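Local atomic coordinates of prolyl 4-hydroxylase alpha subunit Fe(2+) 2OG dioxygenase domain-containing protein (Burkholderia ambifaria, PDB entry 3W20), a protein that probably catalyses the 2-oxoglutarate-dependent oxidation of N-substituted L-amino acids, using a metal site in a double-stranded beta-helix domain that holds zinc in this crystal. Residues T183-D188 against T252-T257; A191-W196 against I228-Q233. One frame throughout, in Å; residues are numbered along the deposited sequence. Where two conformers were deposited one is given.

Overall arrangement
The two contacts lie on the two sheets of the double-stranded beta-helix that encloses the metal site, their centres 13 Å apart. Contact 1 joins strands 178-185 and 255-265 of the larger sheet; contact 2 joins strands 193-196 and 227-230 of the smaller one and falls between the segments of contact 1 in the sequence. They meet directly: T183 CB lies 3.7 Å from Q233 O, and T183 OG1 3.8 Å from P232 CB. Contact 1 supplies R255 and T257 of the 2-oxoglutarate site, the R255 side chain about 10 Å from the zinc ion. In contact 2 the M193 side chain comes within about 7 Å of that zinc, which H155, D157 and H246 bind.

Contact 1. Residues T183-D188 against T252-T257; sequences TIQGAD and TSTRRT
Q185 and R256 face each other as a hydrogen-bonded antiparallel pair where strand 178-185 ends and strand 255-265 begins. With CG anti to its backbone N (chi1 176°) and the chain extended beyond, Q185 reaches across R256 until its OE1 accepts from R256 NE at 2.8 Å. The amide and guanidinium planes stand 89° apart, and NE approaches 18° out of the amide carbonyl plane. I184 CG2 lies over one guanidinium face toward its rim, 3.9 Å from R256 NH2; W52 adds a cation-pi contact and D49 a long, weak ion pair.

The backbone forms a classic beta bulge. R256 O accepts from both I184 N (2.8 Å) and Q185 N (3.1 Å), while R256 N bonds to Q185 O at 2.8 Å. Past the bulge the strands give way to loop, and the methyl of A187 packs on the S253 carbonyl, CB to O 3.4 Å, as well as on C251. On the face bearing T183 and T257, T257 CG2 sits over the centre of the R255 guanidinium.

Q185 thus gives R256 NE a neutral acceptor, and the positive charge is probably shared between the W52 ring and the weak pairing with D49. The guanidinium of R255, a 2-oxoglutarate-binding residue, rests against a methyl of T257, another residue of that site.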
ATOM      1  N   THR A 183      -8.951  26.167   9.317  1.00 17.35           N
ATOM      2  CA  THR A 183      -8.153  27.196   8.597  1.00 18.65           C
ATOM      3  C   THR A 183      -7.145  27.736   9.628  1.00 17.96           C
ATOM      4  O   THR A 183      -7.486  28.006  10.794  1.00 19.64           O
ATOM      5  CB  THR A 183      -9.072  28.290   7.993  1.00 19.46           C
ATOM      6  OG1 THR A 183      -9.924  27.665   7.008  1.00 20.51           O
ATOM      7  CG2 THR A 183      -8.209  29.315   7.183  1.00 20.12           C
ATOM      8  N   ILE A 184      -5.913  27.802   9.166  1.00 21.30           N
ATOM      9  CA  ILE A 184      -4.765  28.252  10.000  1.00 19.41           C
ATOM     10  C   ILE A 184      -4.288  29.660   9.581  1.00 21.66           C
ATOM     11  O   ILE A 184      -4.113  30.524  10.457  1.00 23.02           O
ATOM     12  CB  ILE A 184      -3.607  27.238   9.901  1.00 20.60           C
ATOM     13  CG1 ILE A 184      -4.027  25.878  10.526  1.00 19.46           C
ATOM     14  CG2 ILE A 184      -2.379  27.734  10.678  1.00 25.23           C
ATOM     15  CD1 ILE A 184      -4.387  25.893  11.995  1.00 21.57           C
ATOM     16  N   GLN A 185      -4.087  29.854   8.270  1.00 22.22           N
ATOM     17  CA  GLN A 185      -3.725  31.164   7.659  1.00 24.95           C
ATOM     18  C   GLN A 185      -4.627  31.499   6.496  1.00 25.75           C
ATOM     19  O   GLN A 185      -4.741  30.710   5.548  1.00 26.30           O
ATOM     20  CB  GLN A 185      -2.246  31.092   7.181  1.00 29.34           C
ATOM     21  CG  GLN A 185      -1.751  32.328   6.431  1.00 28.92           C
ATOM     22  CD  GLN A 185      -0.261  32.288   6.127  1.00 30.71           C
ATOM     23  OE1 GLN A 185       0.373  31.243   6.109  1.00 32.47           O
ATOM     24  NE2 GLN A 185       0.300  33.455   5.888  1.00 33.69           N
ATOM     25  N   GLY A 186      -5.233  32.695   6.514  1.00 26.96           N
ATOM     26  CA  GLY A 186      -6.185  33.039   5.436  1.00 27.04           C
ATOM     27  C   GLY A 186      -5.455  33.847   4.393  1.00 35.52           C
ATOM     28  O   GLY A 186      -4.452  34.492   4.720  1.00 35.75           O
ATOM     29  N   ALA A 187      -5.930  33.796   3.145  1.00 31.35           N
ATOM     30  CA  ALA A 187      -5.346  34.551   2.036  1.00 30.73           C
ATOM     31  C   ALA A 187      -5.682  36.037   2.229  1.00 30.50           C
ATOM     32  O   ALA A 187      -6.699  36.391   2.890  1.00 34.25           O
ATOM     33  CB  ALA A 187      -5.905  34.031   0.687  1.00 33.42           C
ATOM     34  N   ASP A 188      -4.842  36.901   1.643  1.00 37.81           N
ATOM     35  CA  ASP A 188      -5.021  38.374   1.719  1.00 38.67           C
ATOM     36  C   ASP A 188      -6.410  38.810   1.244  1.00 38.52           C
ATOM     37  O   ASP A 188      -7.073  39.651   1.877  1.00 36.11           O
ATOM     38  CB  ASP A 188      -3.926  39.132   0.933  1.00 43.11           C
ATOM     39  CG  ASP A 188      -2.582  39.215   1.694  1.00 46.47           C
ATOM     40  OD1 ASP A 188      -2.599  39.178   2.945  1.00 45.85           O
ATOM     41  OD2 ASP A 188      -1.511  39.320   1.034  1.00 44.53           O
ATOM     42  N   THR A 252      -4.951  35.224  -3.156  1.00 32.98           N
ATOM     43  CA  THR A 252      -3.963  36.275  -3.522  1.00 36.52           C
ATOM     44  C   THR A 252      -2.682  36.114  -2.734  1.00 40.00           C
ATOM     45  O   THR A 252      -1.624  36.599  -3.165  1.00 37.26           O
ATOM     46  CB  THR A 252      -4.485  37.706  -3.370  1.00 36.38           C
ATOM     47  OG1 THR A 252      -4.934  37.959  -2.027  1.00 36.44           O
ATOM     48  CG2 THR A 252      -5.575  38.009  -4.412  1.00 39.48           C
ATOM     49  N   SER A 253      -2.756  35.458  -1.570  1.00 34.71           N
ATOM     50  CA  SER A 253      -1.524  35.109  -0.843  1.00 34.82           C
ATOM     51  C   SER A 253      -1.705  33.743  -0.185  1.00 37.81           C
ATOM     52  O   SER A 253      -2.776  33.113  -0.308  1.00 34.87           O
ATOM     53  CB  SER A 253      -1.175  36.170   0.185  1.00 33.21           C
ATOM     54  OG  SER A 253      -2.237  36.404   1.095  1.00 35.36           O
ATOM     55  N   THR A 254      -0.676  33.295   0.525  1.00 35.64           N
ATOM     56  CA  THR A 254      -0.705  31.960   1.123  1.00 32.61           C
ATOM     57  C   THR A 254      -1.900  31.718   2.085  1.00 26.81           C
ATOM     58  O   THR A 254      -2.157  32.503   3.028  1.00 25.39           O
ATOM     59  CB  THR A 254       0.658  31.598   1.770  1.00 31.85           C
ATOM     60  OG1 THR A 254       1.709  31.820   0.798  1.00 35.79           O
ATOM     61  CG2 THR A 254       0.663  30.113   2.172  1.00 27.62           C
ATOM     62  N   ARG A 255      -2.572  30.577   1.845  1.00 28.32           N
ATOM     63  CA  ARG A 255      -3.670  30.096   2.710  1.00 29.52           C
ATOM     64  C   ARG A 255      -3.167  28.755   3.282  1.00 27.41           C
ATOM     65  O   ARG A 255      -2.630  27.938   2.536  1.00 30.68           O
ATOM     66  CB  ARG A 255      -4.951  29.920   1.876  1.00 26.26           C
ATOM     67  CG  ARG A 255      -6.223  29.503   2.636  1.00 27.57           C
ATOM     68  CD  ARG A 255      -7.337  29.323   1.616  1.00 27.66           C
ATOM     69  NE  ARG A 255      -8.576  28.757   2.180  1.00 28.49           N
ATOM     70  CZ  ARG A 255      -8.981  27.478   2.047  1.00 28.78           C
ATOM     71  NH1 ARG A 255      -8.294  26.579   1.335  1.00 31.00           N
ATOM     72  NH2 ARG A 255     -10.148  27.118   2.595  1.00 30.68           N
ATOM     73  N   ARG A 256      -3.276  28.561   4.597  1.00 23.08           N
ATOM     74  CA  ARG A 256      -2.964  27.236   5.138  1.00 24.36           C
ATOM     75  C   ARG A 256      -4.176  26.643   5.852  1.00 20.76           C
ATOM     76  O   ARG A 256      -4.822  27.354   6.612  1.00 21.47           O
ATOM     77  CB  ARG A 256      -1.782  27.348   6.108  1.00 26.52           C
ATOM     78  CG  ARG A 256      -0.481  27.557   5.343  1.00 30.15           C
ATOM     79  CD  ARG A 256       0.692  27.610   6.274  1.00 32.18           C
ATOM     80  NE  ARG A 256       0.577  28.695   7.223  1.00 31.42           N
ATOM     81  CZ  ARG A 256       0.959  28.576   8.471  1.00 31.78           C
ATOM     82  NH1 ARG A 256       1.472  27.415   8.872  1.00 36.90           N
ATOM     83  NH2 ARG A 256       0.827  29.582   9.300  1.00 30.17           N
ATOM     84  N   THR A 257      -4.448  25.356   5.588  1.00 20.84           N
ATOM     85  CA  THR A 257      -5.520  24.595   6.281  1.00 21.68           C
ATOM     86  C   THR A 257      -4.977  23.209   6.640  1.00 19.63           C
ATOM     87  O   THR A 257      -3.923  22.781   6.097  1.00 23.55           O
ATOM     88  CB  THR A 257      -6.803  24.412   5.406  1.00 20.57           C
ATOM     89  OG1 THR A 257      -6.477  23.547   4.346  1.00 21.44           O
ATOM     90  CG2 THR A 257      -7.257  25.774   4.814  1.00 23.20           C
TER

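Contact 2. Residues A191-W196 against I228-Q233; sequences AGMVMW and IMLKPQ
V194 uses its two methyls differently: CG2 meets M229 CG across the strands at 3.6 Å in the conformer given (M229 has two), while CG1 lies over one face of the W196 indole, 3.7 Å above the plane and offset toward the rim. W196 itself turns from strand 227-230 and touches L245 and A247. The other ring here, that of P232, presents CD to G192 CA. In that conformer V194 and M229 run side by side and point the same way, a non-hydrogen-bonded pair between two hydrogen-bonded ones.

Each of those flanking pairs is closed by two backbone bonds: M193 N to L230 O and L230 N to M193 O at one, M195 N to I228 O and I228 N to M195 O at the other. On the face of M193, M195, I228 and L230, M195 and I228 also lie side by side. The selenomethionine chain of M195 is bent at chi3 (75°), which places CE just 3.5 Å from I228 CD1, tighter than usual for two carbons. M193 and L230 approach less closely, CB to CB 4.3 Å.

Just before the strand, G192 CA comes within 3.4 Å of L230 O in a CA-H...O contact; a side chain here would point into L230 O and K231 CA, so glycine fits. K231, bent at chi2 (-72°), passes its CD near G192 N. Its NZ forms a salt bridge with E249 OE1, the atom that also accepts from G192 N.

Strand 193-196 is central in a three-stranded antiparallel sheet, between 227-230 and 246-248, and helix 203-216 lies in the connection from 193-196 to 227-230. M193 and M195 pack on F240 and L230 on T238 of strand 236-241, while M193 also reaches F181 of strand 178-185 and the zinc ligand H246.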
ATOM      1  N   ALA A 191      -9.888  34.449   0.504  1.00 30.84           N
ATOM      2  CA  ALA A 191     -10.386  33.339  -0.344  1.00 27.04           C
ATOM      3  C   ALA A 191     -11.158  32.326   0.459  1.00 23.19           C
ATOM      4  O   ALA A 191     -10.671  31.827   1.500  1.00 22.76           O
ATOM      5  CB  ALA A 191      -9.250  32.627  -1.039  1.00 25.71           C
ATOM      6  N   GLY A 192     -12.334  31.954  -0.026  1.00 20.28           N
ATOM      7  CA  GLY A 192     -13.088  31.001   0.786  1.00 19.64           C
ATOM      8  C   GLY A 192     -13.558  29.881  -0.113  1.00 21.59           C
ATOM      9  O   GLY A 192     -12.845  29.482  -0.982  1.00 21.37           O
HETATM   10  N   MSE A 193     -14.767  29.373   0.147  1.00 20.40           N
HETATM   11  CA  MSE A 193     -15.293  28.147  -0.496  1.00 18.57           C
HETATM   12  C   MSE A 193     -16.676  28.410  -0.996  1.00 17.97           C
HETATM   13  O   MSE A 193     -17.499  29.008  -0.257  1.00 19.67           O
HETATM   14  CB  MSE A 193     -15.303  26.984   0.534  1.00 21.03           C
HETATM   15  CG  MSE A 193     -15.701  25.728  -0.220  1.00 23.62           C
HETATM   16 SE   MSE A 193     -15.642  24.308   1.213  1.00 35.46          SE
HETATM   17  CE  MSE A 193     -17.307  23.519   0.913  1.00 25.05           C
ATOM     18  N   VAL A 194     -16.978  27.959  -2.192  1.00 16.92           N
ATOM     19  CA  VAL A 194     -18.341  27.994  -2.688  1.00 16.71           C
ATOM     20  C   VAL A 194     -18.826  26.503  -2.722  1.00 16.65           C
ATOM     21  O   VAL A 194     -18.076  25.601  -3.105  1.00 15.69           O
ATOM     22  CB  VAL A 194     -18.408  28.594  -4.081  1.00 19.12           C
ATOM     23  CG1 VAL A 194     -19.829  28.541  -4.558  1.00 20.42           C
ATOM     24  CG2 VAL A 194     -17.929  30.049  -3.960  1.00 22.73           C
HETATM   25  N   MSE A 195     -20.075  26.274  -2.321  1.00 14.99           N
HETATM   26  CA  MSE A 195     -20.622  24.911  -2.295  1.00 12.87           C
HETATM   27  C   MSE A 195     -21.990  25.000  -3.013  1.00 15.31           C
HETATM   28  O   MSE A 195     -22.867  25.837  -2.617  1.00 15.74           O
HETATM   29  CB  MSE A 195     -20.724  24.438  -0.793  1.00 14.87           C
HETATM   30  CG  MSE A 195     -21.459  23.131  -0.887  1.00 16.12           C
HETATM   31 SE   MSE A 195     -21.477  22.418   1.005  1.00 29.25          SE
HETATM   32  CE  MSE A 195     -22.714  23.418   1.905  1.00 21.02           C
ATOM     33  N   TRP A 196     -22.184  24.186  -4.097  1.00 13.21           N
ATOM     34  CA  TRP A 196     -23.446  24.156  -4.752  1.00 14.65           C
ATOM     35  C   TRP A 196     -24.357  22.990  -4.379  1.00 15.83           C
ATOM     36  O   TRP A 196     -23.895  21.915  -3.957  1.00 13.89           O
ATOM     37  CB  TRP A 196     -23.219  24.036  -6.245  1.00 15.84           C
ATOM     38  CG  TRP A 196     -22.511  25.232  -6.898  1.00 19.32           C
ATOM     39  CD1 TRP A 196     -23.099  26.315  -7.573  1.00 21.19           C
ATOM     40  CD2 TRP A 196     -21.069  25.467  -6.996  1.00 19.26           C
ATOM     41  NE1 TRP A 196     -22.129  27.167  -8.062  1.00 21.70           N
ATOM     42  CE2 TRP A 196     -20.906  26.714  -7.780  1.00 20.93           C
ATOM     43  CE3 TRP A 196     -19.959  24.759  -6.653  1.00 21.07           C
ATOM     44  CZ2 TRP A 196     -19.646  27.237  -8.056  1.00 21.78           C
ATOM     45  CZ3 TRP A 196     -18.689  25.300  -6.922  1.00 24.38           C
ATOM     46  CH2 TRP A 196     -18.547  26.489  -7.655  1.00 22.75           C
ATOM     47  N   ILE A 228     -23.954  28.136  -1.447  1.00 16.00           N
ATOM     48  CA  ILE A 228     -23.570  28.682  -0.142  1.00 13.76           C
ATOM     49  C   ILE A 228     -22.166  29.154  -0.326  1.00 16.86           C
ATOM     50  O   ILE A 228     -21.270  28.369  -0.724  1.00 15.14           O
ATOM     51  CB  ILE A 228     -23.583  27.542   0.876  1.00 14.85           C
ATOM     52  CG1 ILE A 228     -25.023  27.093   1.073  1.00 14.51           C
ATOM     53  CG2 ILE A 228     -22.978  28.012   2.179  1.00 16.00           C
ATOM     54  CD1 ILE A 228     -25.141  25.900   2.007  1.00 14.04           C
HETATM   55  N   MSE A 229     -21.926  30.469  -0.127  1.00 17.42           N
HETATM   56  CA  MSE A 229     -20.540  30.984  -0.071  0.50 16.56           C
HETATM   57  C   MSE A 229     -20.026  31.103   1.357  1.00 16.48           C
HETATM   58  O   MSE A 229     -20.653  31.679   2.210  1.00 16.63           O
HETATM   59  CB  MSE A 229     -20.395  32.306  -0.886  0.50 16.94           C
HETATM   60  CG  MSE A 229     -20.548  31.985  -2.383  0.50 16.14           C
HETATM   61 SE   MSE A 229     -20.611  33.677  -3.409  0.50 23.78          SE
HETATM   62  CE  MSE A 229     -19.064  34.536  -2.553  0.50 21.99           C
ATOM     63  N   LEU A 230     -18.858  30.491   1.632  1.00 17.62           N
ATOM     64  CA  LEU A 230     -18.293  30.445   2.960  1.00 16.18           C
ATOM     65  C   LEU A 230     -16.928  31.160   2.910  1.00 16.98           C
ATOM     66  O   LEU A 230     -16.276  31.084   1.870  1.00 21.74           O
ATOM     67  CB  LEU A 230     -17.998  28.965   3.290  1.00 19.02           C
ATOM     68  CG  LEU A 230     -19.176  28.011   3.450  1.00 22.60           C
ATOM     69  CD1 LEU A 230     -18.677  26.626   3.816  1.00 26.91           C
ATOM     70  CD2 LEU A 230     -20.044  28.555   4.569  1.00 18.52           C
ATOM     71  N   LYS A 231     -16.586  31.906   3.958  1.00 17.62           N
ATOM     72  CA  LYS A 231     -15.262  32.518   4.061  1.00 18.93           C
ATOM     73  C   LYS A 231     -14.718  32.144   5.431  1.00 21.14           C
ATOM     74  O   LYS A 231     -14.760  32.950   6.379  1.00 22.73           O
ATOM     75  CB  LYS A 231     -15.376  34.068   3.992  1.00 20.74           C
ATOM     76  CG  LYS A 231     -15.957  34.688   2.721  1.00 26.78           C
ATOM     77  CD  LYS A 231     -15.039  34.603   1.517  1.00 25.76           C
ATOM     78  CE  LYS A 231     -15.441  35.677   0.470  1.00 26.09           C
ATOM     79  NZ  LYS A 231     -14.614  35.675  -0.761  1.00 28.17           N
ATOM     80  N   PRO A 232     -14.269  30.902   5.606  1.00 21.42           N
ATOM     81  CA  PRO A 232     -13.819  30.467   6.935  1.00 24.31           C
ATOM     82  C   PRO A 232     -12.536  31.284   7.299  1.00 22.23           C
ATOM     83  O   PRO A 232     -11.677  31.536   6.416  1.00 23.58           O
ATOM     84  CB  PRO A 232     -13.502  28.966   6.743  1.00 24.29           C
ATOM     85  CG  PRO A 232     -14.123  28.581   5.467  1.00 28.18           C
ATOM     86  CD  PRO A 232     -14.191  29.834   4.599  1.00 24.69           C
ATOM     87  N   GLN A 233     -12.437  31.653   8.552  1.00 22.54           N
ATOM     88  CA  GLN A 233     -11.335  32.491   9.052  1.00 23.53           C
ATOM     89  C   GLN A 233     -10.357  31.642   9.823  1.00 23.11           C
ATOM     90  O   GLN A 233     -10.704  30.589  10.365  1.00 19.60           O
ATOM     91  CB  GLN A 233     -11.898  33.580   9.969  1.00 24.59           C
ATOM     92  CG  GLN A 233     -12.939  34.472   9.247  1.00 28.01           C
ATOM     93  CD  GLN A 233     -12.285  35.184   8.074  1.00 31.52           C
ATOM     94  OE1 GLN A 233     -12.629  35.009   6.886  1.00 30.10           O
ATOM     95  NE2 GLN A 233     -11.271  35.946   8.395  1.00 29.14           N
TER